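DNA methyltransferase (Nicotiana tabacum, PDB 4ONQ) probably methylates cytosine in DNA at carbon 5 with S-adenosylmethionine as the methyl donor, this chain being its catalytic domain. Local coordinates at residues F92-L97 and F211-V216; Y218-L223 and E244-R249. The protein carries 5 engineered substitutions. All blocks are in the same frame, centred on the assembly; numbering follows the deposited sequence.

Contact 1. Residues F92-L97 and F211-V216; sequences FPLFPL and FQVDTV. With SFG (sinefungin), chain C.
Leu94, in an irregular loop, and Asp214, in the first turn of helix 213-220, bring their CA atoms to 6.3 Å where the two backbones come closest. What passes directly between them is slight: Leu94 CD2 reaches Asp214 OD1 at 4.2 Å and only marginally approaches Val213 CG1, at 4.5 Å. A water supplies the polar link, accepting from Leu94 N at 2.8 Å and donating to the backbone O of Asp214, so that two main-chain atoms are satisfied without touching each other. The carboxylate of Asp214 is itself held in place. Its OD2 receives Gln212 NE2 on the anti lone pair at 2.7 Å, the donor N-H pointing almost straight at it (173°) and the oxygen lying close to the amide plane. The other end of that amide caps the helix: Gln212, at the N-cap position, accepts Thr215 N through OE1 at 2.9 Å, nearly along the C=O axis, and OE1 also takes the hydroxyl of Thr215. Just before this cap, Phe211 faces sinefungin. Its N donates to the ligand carboxylate O at 3.0 Å, and its ring, placed beside the backbone N by chi1 of -75°, lies under the ligand's amino nitrogen, 4.0 Å above the ring centre. A serine here would remove the ring and would probably leave that amino group without its aromatic floor. The arrangement, a backbone N-H offered to the cofactor analogue just before an N-capped helix, is consistent with motif X of C5-cytosine methyltransferases, which borders the cofactor pocket.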
loop_
_atom_site.group_PDB
_atom_site.type_symbol
_atom_site.label_atom_id
_atom_site.label_comp_id
_atom_site.label_asym_id
_atom_site.label_seq_id
_atom_site.Cartn_x
_atom_site.Cartn_y
_atom_site.Cartn_z
ATOM N N PHE A 92 -7.194 12.973 -8.490
ATOM C CA PHE A 92 -6.292 12.849 -9.627
ATOM C C PHE A 92 -5.176 11.857 -9.297
ATOM O O PHE A 92 -4.772 11.737 -8.143
ATOM C CB PHE A 92 -5.737 14.219 -10.040
ATOM C CG PHE A 92 -5.021 14.958 -8.936
ATOM C CD1 PHE A 92 -3.653 14.817 -8.763
ATOM C CD2 PHE A 92 -5.714 15.806 -8.084
ATOM C CE1 PHE A 92 -2.987 15.499 -7.753
ATOM C CE2 PHE A 92 -5.057 16.491 -7.070
ATOM C CZ PHE A 92 -3.692 16.337 -6.905
ATOM N N PRO A 93 -4.694 11.120 -10.307
ATOM C CA PRO A 93 -3.625 10.146 -10.071
ATOM C C PRO A 93 -2.233 10.767 -10.138
ATOM O O PRO A 93 -2.066 11.870 -10.648
ATOM C CB PRO A 93 -3.806 9.156 -11.221
ATOM C CG PRO A 93 -4.352 9.989 -12.331
ATOM C CD PRO A 93 -5.228 11.034 -11.680
ATOM N N LEU A 94 -1.255 10.050 -9.597
ATOM C CA LEU A 94 0.150 10.400 -9.727
ATOM C C LEU A 94 0.561 10.199 -11.182
ATOM O O LEU A 94 0.137 9.235 -11.825
ATOM C CB LEU A 94 0.977 9.487 -8.825
ATOM C CG LEU A 94 1.772 10.071 -7.655
ATOM C CD1 LEU A 94 1.050 11.228 -7.018
ATOM C CD2 LEU A 94 2.047 8.976 -6.625
ATOM N N PHE A 95 1.406 11.052 -11.716
ATOM C CA PHE A 95 1.770 10.937 -13.107
ATOM C C PHE A 95 3.283 10.885 -13.298
ATOM O O PHE A 95 3.998 11.473 -12.545
ATOM C CB PHE A 95 1.079 12.036 -13.927
ATOM C CG PHE A 95 1.081 11.774 -15.384
ATOM C CD1 PHE A 95 0.042 11.123 -15.989
ATOM C CD2 PHE A 95 2.163 12.145 -16.166
ATOM C CE1 PHE A 95 0.088 10.847 -17.340
ATOM C CE2 PHE A 95 2.205 11.860 -17.508
ATOM C CZ PHE A 95 1.166 11.221 -18.093
ATOM N N PRO A 96 3.785 10.097 -14.245
ATOM C CA PRO A 96 2.999 9.252 -15.156
ATOM C C PRO A 96 2.420 8.016 -14.495
ATOM O O PRO A 96 2.928 7.562 -13.474
ATOM C CB PRO A 96 4.009 8.863 -16.237
ATOM C CG PRO A 96 5.315 8.911 -15.555
ATOM C CD PRO A 96 5.225 10.026 -14.549
ATOM N N LEU A 97 1.346 7.496 -15.074
ATOM C CA LEU A 97 0.738 6.283 -14.563
ATOM C C LEU A 97 1.751 5.150 -14.592
ATOM O O LEU A 97 2.605 5.083 -15.481
ATOM C CB LEU A 97 -0.489 5.927 -15.384
ATOM C CG LEU A 97 -1.541 7.041 -15.391
ATOM C CD1 LEU A 97 -2.648 6.711 -16.368
ATOM C CD2 LEU A 97 -2.101 7.246 -13.987
ATOM N N PHE A 211 1.732 -0.124 1.772
ATOM C CA PHE A 211 0.703 0.429 0.893
ATOM C C PHE A 211 1.171 0.291 -0.545
ATOM O O PHE A 211 2.371 0.252 -0.807
ATOM C CB PHE A 211 0.527 1.927 1.138
ATOM C CG PHE A 211 -0.198 2.272 2.396
ATOM C CD1 PHE A 211 -1.219 1.477 2.871
ATOM C CD2 PHE A 211 0.130 3.425 3.095
ATOM C CE1 PHE A 211 -1.897 1.819 4.029
ATOM C CE2 PHE A 211 -0.535 3.768 4.256
ATOM C CZ PHE A 211 -1.554 2.964 4.721
ATOM N N GLN A 212 0.235 0.235 -1.483
ATOM C CA GLN A 212 0.580 0.516 -2.868
ATOM C C GLN A 212 0.453 2.027 -2.999
ATOM O O GLN A 212 -0.635 2.576 -2.855
ATOM C CB GLN A 212 -0.355 -0.208 -3.834
ATOM C CG GLN A 212 0.230 -0.428 -5.227
ATOM C CD GLN A 212 0.372 0.857 -6.020
ATOM O OE1 GLN A 212 -0.514 1.709 -5.998
ATOM N NE2 GLN A 212 1.492 1.003 -6.725
ATOM N N VAL A 213 1.572 2.701 -3.242
ATOM C CA VAL A 213 1.623 4.162 -3.186
ATOM C C VAL A 213 0.727 4.914 -4.191
ATOM O O VAL A 213 0.151 5.947 -3.851
ATOM C CB VAL A 213 3.089 4.661 -3.266
ATOM C CG1 VAL A 213 3.149 6.171 -3.331
ATOM C CG2 VAL A 213 3.884 4.143 -2.064
ATOM N N ASP A 214 0.601 4.407 -5.415
ATOM C CA ASP A 214 -0.202 5.088 -6.438
ATOM C C ASP A 214 -1.690 5.113 -6.059
ATOM O O ASP A 214 -2.390 6.111 -6.279
ATOM C CB ASP A 214 -0.026 4.431 -7.816
ATOM C CG ASP A 214 1.429 4.364 -8.266
ATOM O OD1 ASP A 214 1.932 5.363 -8.818
ATOM O OD2 ASP A 214 2.064 3.300 -8.091
ATOM N N THR A 215 -2.158 4.009 -5.483
ATOM C CA THR A 215 -3.544 3.857 -5.045
ATOM C C THR A 215 -3.871 4.856 -3.928
ATOM O O THR A 215 -4.804 5.684 -4.022
ATOM C CB THR A 215 -3.786 2.406 -4.521
ATOM O OG1 THR A 215 -3.303 1.458 -5.480
ATOM C CG2 THR A 215 -5.261 2.142 -4.264
ATOM N N VAL A 216 -3.076 4.774 -2.868
ATOM C CA VAL A 216 -3.231 5.655 -1.725
ATOM C C VAL A 216 -3.145 7.122 -2.141
ATOM O O VAL A 216 -3.928 7.950 -1.682
ATOM C CB VAL A 216 -2.174 5.360 -0.660
ATOM C CG1 VAL A 216 -2.272 6.367 0.476
ATOM C CG2 VAL A 216 -2.333 3.940 -0.146
HETATM N N SFG C . 1.772 1.123 6.299
HETATM C CA SFG C . 3.046 0.391 6.177
HETATM C C SFG C . 3.640 0.768 4.821
HETATM O O SFG C . 2.928 1.432 4.039
HETATM O OXT SFG C . 4.830 0.439 4.631
HETATM C CB SFG C . 2.757 -1.112 6.330
HETATM C CG SFG C . 2.315 -1.244 7.785
HETATM C CD SFG C . 1.874 -2.600 8.376
HETATM N NE SFG C . 0.679 -3.149 7.729
HETATM C "C5'" SFG C . 1.676 -2.205 9.851
HETATM C "C4'" SFG C . 3.153 -1.845 10.161
HETATM O "O4'" SFG C . 2.726 -2.331 11.516
HETATM C "C3'" SFG C . 4.439 -2.645 10.320
HETATM O "O3'" SFG C . 5.544 -1.792 10.567
HETATM C "C2'" SFG C . 4.148 -3.539 11.459
HETATM O "O2'" SFG C . 5.359 -4.169 11.890
HETATM C "C1'" SFG C . 3.893 -2.297 12.351
HETATM N N9 SFG C . 3.543 -2.728 13.726
HETATM C C8 SFG C . 3.321 -3.932 14.226
HETATM N N7 SFG C . 2.999 -3.798 15.510
HETATM C C5 SFG C . 2.995 -2.499 15.810
HETATM C C6 SFG C . 2.743 -1.841 16.948
HETATM N N6 SFG C . 2.429 -2.579 18.009
HETATM N N1 SFG C . 2.798 -0.506 17.032
HETATM C C2 SFG C . 3.133 0.217 15.887
HETATM N N3 SFG C . 3.394 -0.495 14.712
HETATM C C4 SFG C . 3.294 -1.836 14.693
HETATM O O HOH W 1 -1.953 7.529 -8.621
#

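Contact 2. Residues Y218-L223 and E244-R249; sequences YHLSVL and EVALYR
Leu220 points from helix 213-220 toward helix 242-249 and meets Ala246 and Leu247 by apolar packing alone, the backbones coming nearest at Leu220 and Leu247, with CA atoms 7.1 Å apart. Along 244-249 the contact is made by one face of the helix. Glu244 starts the segment with its CB turned away from the facing segment, and its OE2 is bonded to Ser235 OG instead; its backbone O accepts Tyr248 N at 2.9 Å. Ala246 then offers its methyl: CB points at the other segment and touches Leu220 CD1 at 4.3 Å. Leu247 carries the rest. Its branch CD2 presses on Leu220 CD1 at 3.7 Å, the shortest approach here, and lies against Leu220 CB as well. In both leucines CG is anti to the carbonyl carbon (chi1 -61° in Leu220, -62° in Leu247), and the two side chains cross obliquely. Leu223 CD1 adds a marginal touch to the same CD2 at 4.5 Å. Arg249 ends the segment with its N bonded to Val245 O and its side chain against Leu94 and Val213. Across from it, the turn holding Leu223 is fixed by its N bonding to Leu220 O at 2.8 Å, while Ser221 OG donates back to Tyr218 O from above the carbonyl plane. Around this seam, Val216 and Ala217 of helix 213-220 continue the packing on Ala246, Leu247 also leans on Leu254 of strand 254-260, and His219 of helix 213-220 reaches Glu66 and Val68 of strand 66-69; the pair thus lies against the mixed sheet of the methyltransferase fold.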
loop_
_atom_site.group_PDB
_atom_site.type_symbol
_atom_site.label_atom_id
_atom_site.label_comp_id
_atom_site.label_asym_id
_atom_site.label_seq_id
_atom_site.Cartn_x
_atom_site.Cartn_y
_atom_site.Cartn_z
ATOM N N TYR A 218 -3.822 8.372 -5.033
ATOM C CA TYR A 218 -5.053 8.690 -5.743
ATOM C C TYR A 218 -6.137 9.087 -4.754
ATOM O O TYR A 218 -6.881 10.036 -4.996
ATOM C CB TYR A 218 -5.525 7.517 -6.599
ATOM C CG TYR A 218 -6.786 7.796 -7.391
ATOM C CD1 TYR A 218 -6.772 8.654 -8.488
ATOM C CD2 TYR A 218 -7.988 7.188 -7.054
ATOM C CE1 TYR A 218 -7.921 8.900 -9.220
ATOM C CE2 TYR A 218 -9.139 7.430 -7.778
ATOM C CZ TYR A 218 -9.102 8.285 -8.858
ATOM O OH TYR A 218 -10.255 8.522 -9.574
ATOM N N HIS A 219 -6.226 8.377 -3.631
ATOM C CA HIS A 219 -7.214 8.785 -2.625
ATOM C C HIS A 219 -6.874 10.092 -1.884
ATOM O O HIS A 219 -7.754 10.916 -1.637
ATOM C CB HIS A 219 -7.507 7.654 -1.643
ATOM C CG HIS A 219 -8.000 6.407 -2.303
ATOM N ND1 HIS A 219 -7.852 5.156 -1.742
ATOM C CD2 HIS A 219 -8.626 6.215 -3.489
ATOM C CE1 HIS A 219 -8.370 4.250 -2.551
ATOM N NE2 HIS A 219 -8.848 4.866 -3.617
ATOM N N LEU A 220 -5.602 10.286 -1.542
ATOM C CA LEU A 220 -5.189 11.446 -0.753
ATOM C C LEU A 220 -5.058 12.718 -1.584
ATOM O O LEU A 220 -4.873 13.799 -1.033
ATOM C CB LEU A 220 -3.858 11.174 -0.045
ATOM C CG LEU A 220 -3.804 10.026 0.963
ATOM C CD1 LEU A 220 -2.400 9.869 1.558
ATOM C CD2 LEU A 220 -4.822 10.241 2.063
ATOM N N SER A 221 -5.141 12.590 -2.904
ATOM C CA SER A 221 -4.886 13.723 -3.793
ATOM C C SER A 221 -5.830 14.894 -3.528
ATOM O O SER A 221 -5.473 16.046 -3.752
ATOM C CB SER A 221 -4.983 13.294 -5.256
ATOM O OG SER A 221 -6.305 12.925 -5.589
ATOM N N VAL A 222 -7.027 14.587 -3.034
ATOM C CA VAL A 222 -8.012 15.603 -2.677
ATOM C C VAL A 222 -7.517 16.536 -1.572
ATOM O O VAL A 222 -8.102 17.591 -1.337
ATOM C CB VAL A 222 -9.335 14.965 -2.200
ATOM C CG1 VAL A 222 -9.890 14.023 -3.259
ATOM C CG2 VAL A 222 -9.125 14.227 -0.882
ATOM N N LEU A 223 -6.440 16.149 -0.896
ATOM C CA LEU A 223 -5.921 16.939 0.213
ATOM C C LEU A 223 -5.035 18.087 -0.240
ATOM O O LEU A 223 -4.801 19.023 0.524
ATOM C CB LEU A 223 -5.141 16.062 1.189
ATOM C CG LEU A 223 -5.933 14.984 1.915
ATOM C CD1 LEU A 223 -5.050 14.299 2.957
ATOM C CD2 LEU A 223 -7.168 15.591 2.556
ATOM N N GLU A 244 3.396 8.726 3.734
ATOM C CA GLU A 244 4.251 9.900 3.625
ATOM C C GLU A 244 4.779 10.063 2.201
ATOM O O GLU A 244 4.866 11.177 1.681
ATOM C CB GLU A 244 5.407 9.807 4.629
ATOM C CG GLU A 244 4.981 9.754 6.103
ATOM C CD GLU A 244 4.567 8.360 6.580
ATOM O OE1 GLU A 244 4.160 7.526 5.745
ATOM O OE2 GLU A 244 4.649 8.098 7.800
ATOM N N VAL A 245 5.115 8.944 1.571
ATOM C CA VAL A 245 5.611 8.954 0.203
ATOM C C VAL A 245 4.501 9.342 -0.765
ATOM O O VAL A 245 4.740 10.052 -1.739
ATOM C CB VAL A 245 6.218 7.590 -0.187
ATOM C CG1 VAL A 245 6.555 7.544 -1.671
ATOM C CG2 VAL A 245 7.458 7.319 0.643
ATOM N N ALA A 246 3.287 8.881 -0.486
ATOM C CA ALA A 246 2.131 9.275 -1.283
ATOM C C ALA A 246 1.913 10.794 -1.210
ATOM O O ALA A 246 1.801 11.457 -2.238
ATOM C CB ALA A 246 0.889 8.522 -0.829
ATOM N N LEU A 247 1.863 11.341 0.003
ATOM C CA LEU A 247 1.705 12.782 0.185
ATOM C C LEU A 247 2.828 13.553 -0.489
ATOM O O LEU A 247 2.604 14.609 -1.081
ATOM C CB LEU A 247 1.673 13.141 1.668
ATOM C CG LEU A 247 0.514 12.545 2.462
ATOM C CD1 LEU A 247 0.752 12.736 3.955
ATOM C CD2 LEU A 247 -0.804 13.178 2.026
ATOM N N TYR A 248 4.040 13.023 -0.395
ATOM C CA TYR A 248 5.198 13.685 -0.981
ATOM C C TYR A 248 5.123 13.710 -2.501
ATOM O O TYR A 248 5.422 14.724 -3.130
ATOM C CB TYR A 248 6.488 13.019 -0.520
ATOM C CG TYR A 248 7.719 13.489 -1.258
ATOM C CD1 TYR A 248 8.313 14.705 -0.953
ATOM C CD2 TYR A 248 8.292 12.709 -2.257
ATOM C CE1 TYR A 248 9.446 15.136 -1.622
ATOM C CE2 TYR A 248 9.425 13.127 -2.928
ATOM C CZ TYR A 248 9.999 14.341 -2.604
ATOM O OH TYR A 248 11.125 14.764 -3.273
ATOM N N ARG A 249 4.714 12.600 -3.099
ATOM C CA ARG A 249 4.645 12.528 -4.553
ATOM C C ARG A 249 3.503 13.387 -5.077
ATOM O O ARG A 249 3.508 13.810 -6.233
ATOM C CB ARG A 249 4.501 11.079 -5.013
ATOM C CG ARG A 249 5.721 10.237 -4.686
ATOM C CD ARG A 249 5.626 8.852 -5.277
ATOM N NE ARG A 249 5.534 8.886 -6.736
ATOM C CZ ARG A 249 5.183 7.841 -7.478
ATOM N NH1 ARG A 249 4.886 6.681 -6.897
ATOM N NH2 ARG A 249 5.122 7.963 -8.796
#

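How the contacts relate
Helix 213-220 serves both contacts: its first turn faces loop 92-97 in contact 1, and its last meets helix 242-249 in contact 2, with the two centres 8 Å apart. The loop also reaches contact 2 directly. Phe92 N lies 3.0 Å from Ser221 OG, probably hydrogen-bonded, and Leu94 CD2 packs at 3.4 Å against Arg249 CZ. The same guanidinium group forms a long, weak ion pair with Asp214. Sinefungin relates to the two unequally: Phe211 of contact 1 touches it, whereas in contact 2 the Ala246 side chain stays about 9 Å from the ligand, so that contact is helix packing that does not touch the ligand.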